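Local coordinates for protein glucoamylase (Thermoanaerobacterium thermosaccharolyticum, PDB 1LF6) that hydrolyses 1,4-alpha-glucosidic bonds from the non-reducing ends of glucan chains, probably releasing beta-D-glucose one unit at a time, at residues 27-32 against 328-333; 34-39 against 643-648; 323-328 against 587-592; 579-584 against 634-639. All coordinates share one frame; numbering follows the deposited sequence.

How the contacts relate
Four loops, each used twice, build these contacts. The loop between strands 14-16 and 39-42, from the N-terminal beta-sandwich part, supplies 27-32 to contact 1 and 34-39 to contact 2. Their partners belong to the catalytic (alpha/alpha) barrel, as do both sides of contacts 3 and 4. Contact 1 closes before contact 4 opens, whereas contacts 3 and 4 are nested within the loop closed by contact 2. Centres of contacts 2, 3 and 4 lie about 10 to 11 Å apart; contact 1 is about 12 Å from contact 3, with which it shares G328. Contacts 1 and 2 join the N-terminal part to barrel loops, which contacts 3 and 4 join around W325, a probable substrate-binding residue.

Contact 1: 27-32 against 328-333; sequences GEEDTW and GQRDDN
T31 OG1 is set among three carbonyl oxygens: Q329 O stands 2.6 Å from T31 OG1, and the O atoms of G326 and D327 also lie within hydrogen-bonding reach of its single proton. OG1 is anti to the backbone N (chi1 -159°), which turns it to this cluster. Q329 O also receives a CA-H contact, 3.2 Å from T31 CA. The backbones are tied next door by D331 N, which donates to D30 O at 3.1 Å. The carboxylate of D331 folds back at the same place: OD1 takes a weak bond from D30 N at 3.5 Å. D331 OD1 also lies 2.9 Å from D30 O, a close approach of two acceptors that is not a hydrogen bond. D30 itself directs OD2 to H158, whose ring meets that of W32 edge-to-face. The indole of W32 lies against the backbone of D331, with CZ2 3.6 Å from D331 O. At the outer end, E29 OE2 rests 3.3 Å from R330 CD, the carboxylate turned 87° from the guanidinium. R330 instead makes a weak in-plane salt bridge through NE to D332 OD1. At this junction of the N-terminal and catalytic parts, backbone carbonyls meet N-H and hydroxyl donors beside the W32 indole, and the bond from D331 N to D30 O probably offsets the repulsion between D30 O and D331 OD1.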
loop_
_atom_site.group_PDB
_atom_site.type_symbol
_atom_site.label_atom_id
_atom_site.label_comp_id
_atom_site.label_asym_id
_atom_site.label_seq_id
_atom_site.Cartn_x
_atom_site.Cartn_y
_atom_site.Cartn_z
ATOM N N GLY A 27 17.690 12.327 -22.136
ATOM C CA GLY A 27 16.305 11.937 -22.291
ATOM C C GLY A 27 15.402 12.815 -21.446
ATOM O O GLY A 27 15.866 13.532 -20.558
ATOM N N GLU A 28 14.104 12.748 -21.717
ATOM C CA GLU A 28 13.119 13.535 -20.994
ATOM C C GLU A 28 12.782 12.888 -19.648
ATOM O O GLU A 28 13.051 11.705 -19.439
ATOM C CB GLU A 28 11.861 13.670 -21.847
ATOM C CG GLU A 28 10.911 14.751 -21.395
ATOM C CD GLU A 28 9.789 14.961 -22.385
ATOM O OE1 GLU A 28 10.085 15.158 -23.585
ATOM O OE2 GLU A 28 8.613 14.927 -21.967
ATOM N N GLU A 29 12.197 13.667 -18.743
ATOM C CA GLU A 29 11.844 13.239 -17.408
ATOM C C GLU A 29 10.584 12.365 -17.522
ATOM O O GLU A 29 9.884 12.374 -18.520
ATOM C CB GLU A 29 11.555 14.436 -16.510
ATOM C CG GLU A 29 12.789 15.241 -16.120
ATOM C CD GLU A 29 12.459 16.426 -15.231
ATOM O OE1 GLU A 29 13.393 17.138 -14.808
ATOM O OE2 GLU A 29 11.255 16.629 -14.955
ATOM N N ASP A 30 10.531 11.549 -16.536
ATOM C CA ASP A 30 9.567 10.420 -16.498
ATOM C C ASP A 30 8.761 10.580 -15.219
ATOM O O ASP A 30 8.986 11.513 -14.404
ATOM C CB ASP A 30 10.359 9.143 -16.607
ATOM C CG ASP A 30 9.687 7.893 -17.036
ATOM O OD1 ASP A 30 8.555 7.806 -17.533
ATOM O OD2 ASP A 30 10.390 6.828 -16.960
ATOM N N THR A 31 7.947 9.617 -14.937
ATOM C CA THR A 31 6.940 9.593 -13.904
ATOM C C THR A 31 6.773 8.179 -13.411
ATOM O O THR A 31 7.063 7.239 -14.191
ATOM C CB THR A 31 5.625 10.169 -14.485
ATOM O OG1 THR A 31 4.740 10.625 -13.488
ATOM C CG2 THR A 31 4.977 9.330 -15.538
ATOM N N TRP A 32 6.156 7.968 -12.282
ATOM C CA TRP A 32 5.913 6.566 -11.865
ATOM C C TRP A 32 4.648 6.071 -12.523
ATOM O O TRP A 32 3.896 6.800 -13.158
ATOM C CB TRP A 32 5.870 6.494 -10.348
ATOM C CG TRP A 32 7.208 6.781 -9.701
ATOM C CD1 TRP A 32 7.544 8.005 -9.171
ATOM C CD2 TRP A 32 8.356 5.955 -9.623
ATOM N NE1 TRP A 32 8.834 7.955 -8.710
ATOM C CE2 TRP A 32 9.357 6.710 -8.965
ATOM C CE3 TRP A 32 8.629 4.635 -9.995
ATOM C CZ2 TRP A 32 10.619 6.191 -8.707
ATOM C CZ3 TRP A 32 9.878 4.121 -9.724
ATOM C CH2 TRP A 32 10.856 4.900 -9.089
ATOM N N GLY A 328 1.307 11.534 -12.340
ATOM C CA GLY A 328 1.585 12.957 -12.261
ATOM C C GLY A 328 2.757 13.296 -11.356
ATOM O O GLY A 328 3.094 14.469 -11.188
ATOM N N GLN A 329 3.378 12.277 -10.769
ATOM C CA GLN A 329 4.521 12.494 -9.887
ATOM C C GLN A 329 5.840 12.385 -10.640
ATOM O O GLN A 329 6.051 11.444 -11.410
ATOM C CB GLN A 329 4.519 11.486 -8.732
ATOM C CG GLN A 329 3.500 11.775 -7.639
ATOM C CD GLN A 329 3.892 11.149 -6.311
ATOM O OE1 GLN A 329 4.978 11.407 -5.785
ATOM N NE2 GLN A 329 3.005 10.328 -5.757
ATOM N N ARG A 330 6.730 13.350 -10.414
ATOM C CA ARG A 330 8.029 13.338 -11.072
ATOM C C ARG A 330 8.818 12.146 -10.532
ATOM O O ARG A 330 8.719 11.800 -9.355
ATOM C CB ARG A 330 8.781 14.652 -10.826
ATOM C CG ARG A 330 9.923 14.885 -11.818
ATOM C CD ARG A 330 10.490 16.297 -11.724
ATOM N NE ARG A 330 11.154 16.548 -10.449
ATOM C CZ ARG A 330 11.732 17.698 -10.122
ATOM N NH1 ARG A 330 11.730 18.713 -10.976
ATOM N NH2 ARG A 330 12.319 17.835 -8.940
ATOM N N ASP A 331 9.600 11.531 -11.411
ATOM C CA ASP A 331 10.387 10.340 -11.098
ATOM C C ASP A 331 11.470 10.382 -10.016
ATOM O O ASP A 331 12.030 9.337 -9.685
ATOM C CB ASP A 331 11.020 9.816 -12.389
ATOM C CG ASP A 331 11.973 10.822 -13.022
ATOM O OD1 ASP A 331 11.573 11.991 -13.234
ATOM O OD2 ASP A 331 13.125 10.440 -13.316
ATOM N N ASP A 332 11.773 11.549 -9.455
ATOM C CA ASP A 332 12.825 11.605 -8.442
ATOM C C ASP A 332 12.363 11.405 -6.996
ATOM O O ASP A 332 11.408 12.032 -6.530
ATOM C CB ASP A 332 13.625 12.912 -8.582
ATOM C CG ASP A 332 13.019 14.066 -7.806
ATOM O OD1 ASP A 332 11.819 14.363 -7.997
ATOM O OD2 ASP A 332 13.755 14.680 -7.001
ATOM N N ASN A 333 13.067 10.506 -6.309
ATOM C CA ASN A 333 12.812 10.141 -4.913
ATOM C C ASN A 333 11.352 10.177 -4.464
ATOM O O ASN A 333 10.878 11.190 -3.943
ATOM C CB ASN A 333 13.644 11.018 -3.972
ATOM C CG ASN A 333 13.667 10.484 -2.551
ATOM O OD1 ASN A 333 14.119 9.362 -2.306
ATOM N ND2 ASN A 333 13.176 11.282 -1.604
#

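Contact 2: 34-39 against 643-648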
loop_
_atom_site.group_PDB
_atom_site.type_symbol
_atom_site.label_atom_id
_atom_site.label_comp_id
_atom_site.label_asym_id
_atom_site.label_seq_id
_atom_site.Cartn_x
_atom_site.Cartn_y
_atom_site.Cartn_z
ATOM N N SER A 34 0.755 4.181 -12.589
ATOM C CA SER A 34 -0.517 4.382 -11.916
ATOM C C SER A 34 -0.499 3.626 -10.588
ATOM O O SER A 34 -0.024 2.487 -10.517
ATOM C CB SER A 34 -1.660 3.863 -12.786
ATOM O OG SER A 34 -2.883 3.875 -12.077
ATOM N N ALA A 35 -1.024 4.262 -9.544
ATOM C CA ALA A 35 -1.061 3.662 -8.215
ATOM C C ALA A 35 -2.154 2.602 -8.053
ATOM O O ALA A 35 -2.190 1.895 -7.043
ATOM C CB ALA A 35 -1.222 4.750 -7.155
ATOM N N GLN A 36 -3.052 2.504 -9.030
ATOM C CA GLN A 36 -4.113 1.495 -8.996
ATOM C C GLN A 36 -3.449 0.197 -9.457
ATOM O O GLN A 36 -3.037 0.068 -10.614
ATOM C CB GLN A 36 -5.265 1.895 -9.934
ATOM C CG GLN A 36 -6.152 0.748 -10.406
ATOM C CD GLN A 36 -6.921 0.042 -9.286
ATOM O OE1 GLN A 36 -7.590 -0.960 -9.538
ATOM N NE2 GLN A 36 -6.831 0.557 -8.055
ATOM N N LYS A 37 -3.336 -0.758 -8.541
ATOM C CA LYS A 37 -2.674 -2.011 -8.856
ATOM C C LYS A 37 -3.589 -3.206 -9.046
ATOM O O LYS A 37 -4.551 -3.396 -8.304
ATOM C CB LYS A 37 -1.640 -2.336 -7.767
ATOM C CG LYS A 37 -0.634 -1.226 -7.509
ATOM C CD LYS A 37 0.131 -0.857 -8.769
ATOM C CE LYS A 37 1.199 0.181 -8.472
ATOM N NZ LYS A 37 1.900 0.640 -9.711
ATOM N N GLN A 38 -3.264 -4.016 -10.049
ATOM C CA GLN A 38 -4.015 -5.232 -10.352
ATOM C C GLN A 38 -3.519 -6.328 -9.428
ATOM O O GLN A 38 -4.209 -7.319 -9.194
ATOM C CB GLN A 38 -3.776 -5.660 -11.802
ATOM C CG GLN A 38 -4.499 -4.829 -12.836
ATOM C CD GLN A 38 -4.094 -5.211 -14.240
ATOM O OE1 GLN A 38 -2.940 -5.038 -14.627
ATOM N NE2 GLN A 38 -5.035 -5.741 -15.011
ATOM N N GLY A 39 -2.311 -6.140 -8.908
ATOM C CA GLY A 39 -1.743 -7.124 -8.007
ATOM C C GLY A 39 -0.402 -6.710 -7.443
ATOM O O GLY A 39 0.256 -5.808 -7.966
ATOM N N GLY A 643 -18.246 4.165 -7.681
ATOM C CA GLY A 643 -17.721 3.337 -6.615
ATOM C C GLY A 643 -16.437 2.670 -7.062
ATOM O O GLY A 643 -15.916 1.799 -6.369
ATOM N N LEU A 644 -15.928 3.071 -8.227
ATOM C CA LEU A 644 -14.689 2.514 -8.768
ATOM C C LEU A 644 -13.498 3.258 -8.164
ATOM O O LEU A 644 -13.633 4.405 -7.725
ATOM C CB LEU A 644 -14.672 2.630 -10.302
ATOM C CG LEU A 644 -15.676 1.732 -11.045
ATOM C CD1 LEU A 644 -15.673 2.062 -12.531
ATOM C CD2 LEU A 644 -15.320 0.257 -10.814
ATOM N N PRO A 645 -12.314 2.616 -8.132
ATOM C CA PRO A 645 -11.101 3.226 -7.567
ATOM C C PRO A 645 -10.658 4.510 -8.264
ATOM O O PRO A 645 -10.813 4.654 -9.479
ATOM C CB PRO A 645 -10.040 2.128 -7.721
ATOM C CG PRO A 645 -10.839 0.852 -7.867
ATOM C CD PRO A 645 -12.014 1.290 -8.699
ATOM N N THR A 646 -10.118 5.446 -7.490
ATOM C CA THR A 646 -9.591 6.679 -8.070
ATOM C C THR A 646 -8.124 6.319 -8.275
ATOM O O THR A 646 -7.780 5.138 -8.221
ATOM C CB THR A 646 -9.704 7.875 -7.097
ATOM O OG1 THR A 646 -8.875 7.650 -5.948
ATOM C CG2 THR A 646 -11.152 8.062 -6.654
ATOM N N ASP A 647 -7.256 7.295 -8.515
ATOM C CA ASP A 647 -5.854 6.952 -8.690
ATOM C C ASP A 647 -5.108 7.051 -7.360
ATOM O O ASP A 647 -3.889 7.218 -7.320
ATOM C CB ASP A 647 -5.177 7.851 -9.723
ATOM C CG ASP A 647 -4.000 7.158 -10.392
ATOM O OD1 ASP A 647 -4.247 6.301 -11.273
ATOM O OD2 ASP A 647 -2.833 7.440 -10.021
ATOM N N SER A 648 -5.861 6.947 -6.274
ATOM C CA SER A 648 -5.296 7.015 -4.938
ATOM C C SER A 648 -4.475 5.757 -4.679
ATOM O O SER A 648 -4.471 4.823 -5.488
ATOM C CB SER A 648 -6.419 7.124 -3.908
ATOM O OG SER A 648 -7.313 6.031 -4.043
HETATM O O HOH W 1 -6.315 3.229 -6.924
#
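S34, A35 and Q36 meet P645, D647 and S648 in a small, largely polar loop-to-loop contact, where the chain leading into strand 39-42 of the N-terminal beta-sandwich touches a loop of the (alpha/alpha) barrel just before helix 653-668. The barrel side is shaped by an ST turn: T646 OG1 accepts from S648 N and also from S648 OG. Directly across, S34 OG donates to D647 OD1 at 2.9 Å, arriving on the syn side of the carboxylate and 22° out of its plane. With OG anti to the backbone N (chi1 172°), the hydroxyl reaches D647 OD1; it also takes a weak bond from Q36 N. The backbone of D647 has partners too, its N bonded to E583 OE2 and its O to the backbone of W325. Between these polar groups the methyl of A35 wedges against two carbonyls, with CB 3.6 Å from D647 O and 3.7 Å from S648 O. The amide of Q36 passes beside the proline ring, NE2 lying 3.6 Å from P645 CB, while OE1 is bonded to N629. One water bridges the two loops: it accepts from Q36 NE2 at 2.9 Å and donates to T646 O at 2.7 Å and to S648 O at 2.8 Å.

Contact 3: 323-328 against 587-592; sequences IPWGDG and TELYHG
L589 comes first against the loop 323-328, and its two methyls part company: the side chains of L589 and D327 cross at about a right angle, with CD1 3.6 Å from D327 OD1, while CD2 lies at the edge of the W325 indole, 4.1 Å from W325 CD1. Y590 follows and takes one indole face. Its CB stands 3.5 Å from the centroid of the five-membered ring, 18° off the ring normal, a CH-pi contact. CG is anti to the backbone N (chi1 170°), and CD2 of the phenol ring comes over the same indole face, 3.4 Å from W325 CZ3, the two rings oblique at 50°. Y590 OH is bonded to N521, and G592 N lies above the centre of the Y590 ring. H591 then folds back: ND1 donates to L589 O at 2.9 Å in the plane of its ring, while NE2 gives a weak bond to G328 O at 3.3 Å. W325 occupies the third position of a type II turn from I323 to G326, and its NE1 donates to E583 OE1. An alanine in place of W325 would probably deprive Y590 CB and its ring of the surface they lie on, and E583 OE1 of its indole donor. W325 is a probable substrate-binding residue, and Y590, packed on its indole, is about 11 Å, side chain to side chain, from the likely proton donor E438. The contact joins the loop between helices 296-306 and 342-355 to that running from strand 570-573 to helix 600-612.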
loop_
_atom_site.group_PDB
_atom_site.type_symbol
_atom_site.label_atom_id
_atom_site.label_comp_id
_atom_site.label_asym_id
_atom_site.label_seq_id
_atom_site.Cartn_x
_atom_site.Cartn_y
_atom_site.Cartn_z
ATOM N N ILE A 323 2.620 4.308 -5.481
ATOM C CA ILE A 323 2.984 5.716 -5.481
ATOM C C ILE A 323 1.777 6.473 -6.026
ATOM O O ILE A 323 1.699 6.750 -7.222
ATOM C CB ILE A 323 4.204 5.958 -6.383
ATOM C CG1 ILE A 323 5.378 5.118 -5.878
ATOM C CG2 ILE A 323 4.552 7.441 -6.408
ATOM C CD1 ILE A 323 6.569 5.110 -6.795
ATOM N N PRO A 324 0.821 6.817 -5.149
ATOM C CA PRO A 324 -0.397 7.539 -5.536
ATOM C C PRO A 324 -0.212 8.625 -6.586
ATOM O O PRO A 324 0.711 9.437 -6.510
ATOM C CB PRO A 324 -0.929 8.080 -4.204
ATOM C CG PRO A 324 0.278 8.101 -3.318
ATOM C CD PRO A 324 0.970 6.819 -3.687
ATOM N N TRP A 325 -1.104 8.617 -7.572
ATOM C CA TRP A 325 -1.069 9.590 -8.653
ATOM C C TRP A 325 0.334 9.664 -9.245
ATOM O O TRP A 325 0.787 10.728 -9.677
ATOM C CB TRP A 325 -1.512 10.955 -8.121
ATOM C CG TRP A 325 -2.872 10.899 -7.484
ATOM C CD1 TRP A 325 -4.066 10.696 -8.119
ATOM C CD2 TRP A 325 -3.174 10.986 -6.083
ATOM N NE1 TRP A 325 -5.088 10.648 -7.202
ATOM C CE2 TRP A 325 -4.572 10.824 -5.945
ATOM C CE3 TRP A 325 -2.399 11.185 -4.930
ATOM C CZ2 TRP A 325 -5.214 10.853 -4.700
ATOM C CZ3 TRP A 325 -3.038 11.213 -3.689
ATOM C CH2 TRP A 325 -4.432 11.049 -3.587
ATOM N N GLY A 326 1.010 8.515 -9.262
ATOM C CA GLY A 326 2.359 8.434 -9.794
ATOM C C GLY A 326 2.472 8.981 -11.201
ATOM O O GLY A 326 3.514 9.517 -11.584
ATOM N N ASP A 327 1.399 8.841 -11.974
ATOM C CA ASP A 327 1.368 9.329 -13.349
ATOM C C ASP A 327 1.721 10.814 -13.379
ATOM O O ASP A 327 2.353 11.295 -14.322
ATOM C CB ASP A 327 -0.027 9.121 -13.946
ATOM C CG ASP A 327 -0.131 9.620 -15.374
ATOM O OD1 ASP A 327 -1.269 9.784 -15.863
ATOM O OD2 ASP A 327 0.922 9.843 -16.011
ATOM N N GLY A 328 1.307 11.534 -12.340
ATOM C CA GLY A 328 1.585 12.957 -12.261
ATOM C C GLY A 328 2.757 13.296 -11.356
ATOM O O GLY A 328 3.094 14.469 -11.188
ATOM N N THR A 587 -11.066 13.932 -14.754
ATOM C CA THR A 587 -9.971 13.905 -15.720
ATOM C C THR A 587 -8.653 14.499 -15.223
ATOM O O THR A 587 -7.703 14.633 -15.997
ATOM C CB THR A 587 -10.366 14.637 -17.025
ATOM O OG1 THR A 587 -10.535 16.036 -16.761
ATOM C CG2 THR A 587 -11.669 14.075 -17.576
ATOM N N GLU A 588 -8.585 14.845 -13.942
ATOM C CA GLU A 588 -7.363 15.424 -13.390
ATOM C C GLU A 588 -6.829 14.657 -12.190
ATOM O O GLU A 588 -7.594 14.182 -11.350
ATOM C CB GLU A 588 -7.604 16.877 -12.994
ATOM C CG GLU A 588 -8.031 17.765 -14.141
ATOM C CD GLU A 588 -8.389 19.156 -13.676
ATOM O OE1 GLU A 588 -7.495 19.853 -13.149
ATOM O OE2 GLU A 588 -9.564 19.551 -13.829
ATOM N N LEU A 589 -5.506 14.553 -12.115
ATOM C CA LEU A 589 -4.839 13.848 -11.027
ATOM C C LEU A 589 -4.561 14.792 -9.859
ATOM O O LEU A 589 -4.476 16.007 -10.038
ATOM C CB LEU A 589 -3.523 13.253 -11.531
ATOM C CG LEU A 589 -3.647 12.285 -12.712
ATOM C CD1 LEU A 589 -2.295 12.123 -13.391
ATOM C CD2 LEU A 589 -4.191 10.949 -12.226
ATOM N N TYR A 590 -4.421 14.226 -8.664
ATOM C CA TYR A 590 -4.146 15.017 -7.468
ATOM C C TYR A 590 -2.696 15.500 -7.449
ATOM O O TYR A 590 -1.762 14.697 -7.547
ATOM C CB TYR A 590 -4.415 14.192 -6.205
ATOM C CG TYR A 590 -3.936 14.864 -4.937
ATOM C CD1 TYR A 590 -4.665 15.893 -4.352
ATOM C CD2 TYR A 590 -2.721 14.503 -4.352
ATOM C CE1 TYR A 590 -4.194 16.551 -3.219
ATOM C CE2 TYR A 590 -2.240 15.157 -3.220
ATOM C CZ TYR A 590 -2.981 16.183 -2.660
ATOM O OH TYR A 590 -2.499 16.857 -1.558
ATOM N N HIS A 591 -2.512 16.812 -7.317
ATOM C CA HIS A 591 -1.179 17.397 -7.273
ATOM C C HIS A 591 -1.014 18.348 -6.089
ATOM O O HIS A 591 -0.093 19.165 -6.065
ATOM C CB HIS A 591 -0.871 18.141 -8.579
ATOM C CG HIS A 591 -0.639 17.238 -9.753
ATOM N ND1 HIS A 591 -1.659 16.582 -10.408
ATOM C CD2 HIS A 591 0.505 16.870 -10.378
ATOM C CE1 HIS A 591 -1.155 15.849 -11.386
ATOM N NE2 HIS A 591 0.156 16.006 -11.389
ATOM N N GLY A 592 -1.910 18.242 -5.110
ATOM C CA GLY A 592 -1.820 19.099 -3.939
ATOM C C GLY A 592 -3.122 19.754 -3.519
ATOM O O GLY A 592 -3.325 20.032 -2.336
#

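Contact 4: 579-584 against 634-639; sequences DGYGEP and ISEQVW
Hydrogen bonds centre on Q637, whose NE2 donates across the contact to Y581 O at 3.1 Å and, within its own loop, to E636 OE2 at 2.9 Å, in the amide plane and on the anti side of that carboxylate. Both protons of the amide are thus used. Its OE1 accepts from R597 N and, weakly, from a water that also donates to E583 OE1. An alanine in place of Q637 would probably leave Y581 O and E636 OE2 without this donor and R597 N without its acceptor. Among close non-bonded contacts, E583 OE2 lies 3.0 Å from W639 CZ2, the carboxylate turned 86° from the indole; chi2 of E583, at 114°, puts CD near CZ2. Both E583 oxygens are hydrogen-bonded outside the two segments, to W325 and D647. E636 OE2 sits 3.3 Å from Y581 CE1, the side chains crossing at about a right angle. Local turns shape the first loop: D579 OD1 accepts from Y581 N in an Asx turn, and Y581 centres an inverse gamma turn. Y581 OH and E636 OE1 both bond Y337 OH. This buried polar network joins two barrel loops next to W325, the probable substrate-binding residue of this family 15 (alpha/alpha)-barrel enzyme.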
loop_
_atom_site.group_PDB
_atom_site.type_symbol
_atom_site.label_atom_id
_atom_site.label_comp_id
_atom_site.label_asym_id
_atom_site.label_seq_id
_atom_site.Cartn_x
_atom_site.Cartn_y
_atom_site.Cartn_z
ATOM N N ASP A 579 -13.017 18.037 2.454
ATOM C CA ASP A 579 -11.736 17.353 2.336
ATOM C C ASP A 579 -11.247 17.598 0.910
ATOM O O ASP A 579 -12.010 17.457 -0.047
ATOM C CB ASP A 579 -11.926 15.852 2.594
ATOM C CG ASP A 579 -10.630 15.060 2.482
ATOM O OD1 ASP A 579 -9.550 15.666 2.316
ATOM O OD2 ASP A 579 -10.700 13.815 2.572
ATOM N N GLY A 580 -9.983 17.981 0.762
ATOM C CA GLY A 580 -9.464 18.238 -0.569
ATOM C C GLY A 580 -8.430 17.238 -1.047
ATOM O O GLY A 580 -7.915 17.368 -2.151
ATOM N N TYR A 581 -8.132 16.233 -0.227
ATOM C CA TYR A 581 -7.135 15.227 -0.578
ATOM C C TYR A 581 -7.630 14.199 -1.605
ATOM O O TYR A 581 -7.976 13.071 -1.253
ATOM C CB TYR A 581 -6.655 14.510 0.692
ATOM C CG TYR A 581 -5.478 13.579 0.478
ATOM C CD1 TYR A 581 -5.595 12.210 0.716
ATOM C CD2 TYR A 581 -4.243 14.068 0.049
ATOM C CE1 TYR A 581 -4.510 11.350 0.534
ATOM C CE2 TYR A 581 -3.152 13.218 -0.135
ATOM C CZ TYR A 581 -3.296 11.858 0.109
ATOM O OH TYR A 581 -2.223 11.013 -0.075
ATOM N N GLY A 582 -7.650 14.593 -2.878
ATOM C CA GLY A 582 -8.096 13.688 -3.929
ATOM C C GLY A 582 -8.210 14.355 -5.291
ATOM O O GLY A 582 -8.007 15.561 -5.405
ATOM N N GLU A 583 -8.544 13.583 -6.325
ATOM C CA GLU A 583 -8.672 14.136 -7.677
ATOM C C GLU A 583 -9.681 15.272 -7.743
ATOM O O GLU A 583 -10.823 15.128 -7.296
ATOM C CB GLU A 583 -9.068 13.046 -8.677
ATOM C CG GLU A 583 -7.920 12.136 -9.062
ATOM C CD GLU A 583 -8.119 10.717 -8.590
ATOM O OE1 GLU A 583 -7.558 10.341 -7.542
ATOM O OE2 GLU A 583 -8.832 9.961 -9.274
ATOM N N PRO A 584 -9.273 16.418 -8.319
ATOM C CA PRO A 584 -10.143 17.592 -8.443
ATOM C C PRO A 584 -11.332 17.321 -9.354
ATOM O O PRO A 584 -12.443 17.785 -9.104
ATOM C CB PRO A 584 -9.204 18.658 -9.000
ATOM C CG PRO A 584 -8.288 17.856 -9.867
ATOM C CD PRO A 584 -7.987 16.645 -9.004
ATOM N N ILE A 634 -8.020 -3.330 -2.604
ATOM C CA ILE A 634 -8.842 -2.215 -2.155
ATOM C C ILE A 634 -8.001 -0.944 -2.143
ATOM O O ILE A 634 -6.912 -0.900 -1.562
ATOM C CB ILE A 634 -9.396 -2.456 -0.725
ATOM C CG1 ILE A 634 -10.172 -3.781 -0.678
ATOM C CG2 ILE A 634 -10.302 -1.298 -0.311
ATOM C CD1 ILE A 634 -10.653 -4.168 0.722
ATOM N N SER A 635 -8.515 0.092 -2.791
ATOM C CA SER A 635 -7.812 1.363 -2.847
ATOM C C SER A 635 -8.167 2.217 -1.642
ATOM O O SER A 635 -9.092 1.913 -0.894
ATOM C CB SER A 635 -8.181 2.121 -4.129
ATOM O OG SER A 635 -9.530 2.560 -4.086
ATOM N N GLU A 636 -7.410 3.289 -1.462
ATOM C CA GLU A 636 -7.641 4.225 -0.380
ATOM C C GLU A 636 -8.955 4.968 -0.632
ATOM O O GLU A 636 -9.728 5.218 0.297
ATOM C CB GLU A 636 -6.482 5.218 -0.329
ATOM C CG GLU A 636 -6.670 6.382 0.625
ATOM C CD GLU A 636 -5.537 7.378 0.520
ATOM O OE1 GLU A 636 -4.501 7.169 1.183
ATOM O OE2 GLU A 636 -5.681 8.356 -0.247
ATOM N N GLN A 637 -9.209 5.300 -1.897
ATOM C CA GLN A 637 -10.409 6.045 -2.269
ATOM C C GLN A 637 -11.112 5.535 -3.525
ATOM O O GLN A 637 -10.472 4.976 -4.415
ATOM C CB GLN A 637 -10.044 7.516 -2.499
ATOM C CG GLN A 637 -9.382 8.201 -1.321
ATOM C CD GLN A 637 -9.008 9.637 -1.627
ATOM O OE1 GLN A 637 -9.819 10.402 -2.151
ATOM N NE2 GLN A 637 -7.780 10.010 -1.298
ATOM N N VAL A 638 -12.428 5.755 -3.588
ATOM C CA VAL A 638 -13.251 5.376 -4.736
ATOM C C VAL A 638 -14.159 6.551 -5.117
ATOM O O VAL A 638 -14.475 7.401 -4.278
ATOM C CB VAL A 638 -14.156 4.141 -4.438
ATOM C CG1 VAL A 638 -13.293 2.925 -4.112
ATOM C CG2 VAL A 638 -15.114 4.457 -3.300
ATOM N N TRP A 639 -14.578 6.594 -6.382
ATOM C CA TRP A 639 -15.448 7.662 -6.883
ATOM C C TRP A 639 -16.874 7.544 -6.358
ATOM O O TRP A 639 -17.369 6.439 -6.120
ATOM C CB TRP A 639 -15.487 7.644 -8.414
ATOM C CG TRP A 639 -14.181 7.948 -9.067
ATOM C CD1 TRP A 639 -13.283 7.053 -9.568
ATOM C CD2 TRP A 639 -13.643 9.247 -9.328
ATOM N NE1 TRP A 639 -12.220 7.714 -10.134
ATOM C CE2 TRP A 639 -12.417 9.063 -10.001
ATOM C CE3 TRP A 639 -14.080 10.550 -9.059
ATOM C CZ2 TRP A 639 -11.620 10.135 -10.411
ATOM C CZ3 TRP A 639 -13.281 11.618 -9.469
ATOM C CH2 TRP A 639 -12.066 11.398 -10.138
HETATM O O HOH W 2 -8.871 10.372 -4.856
#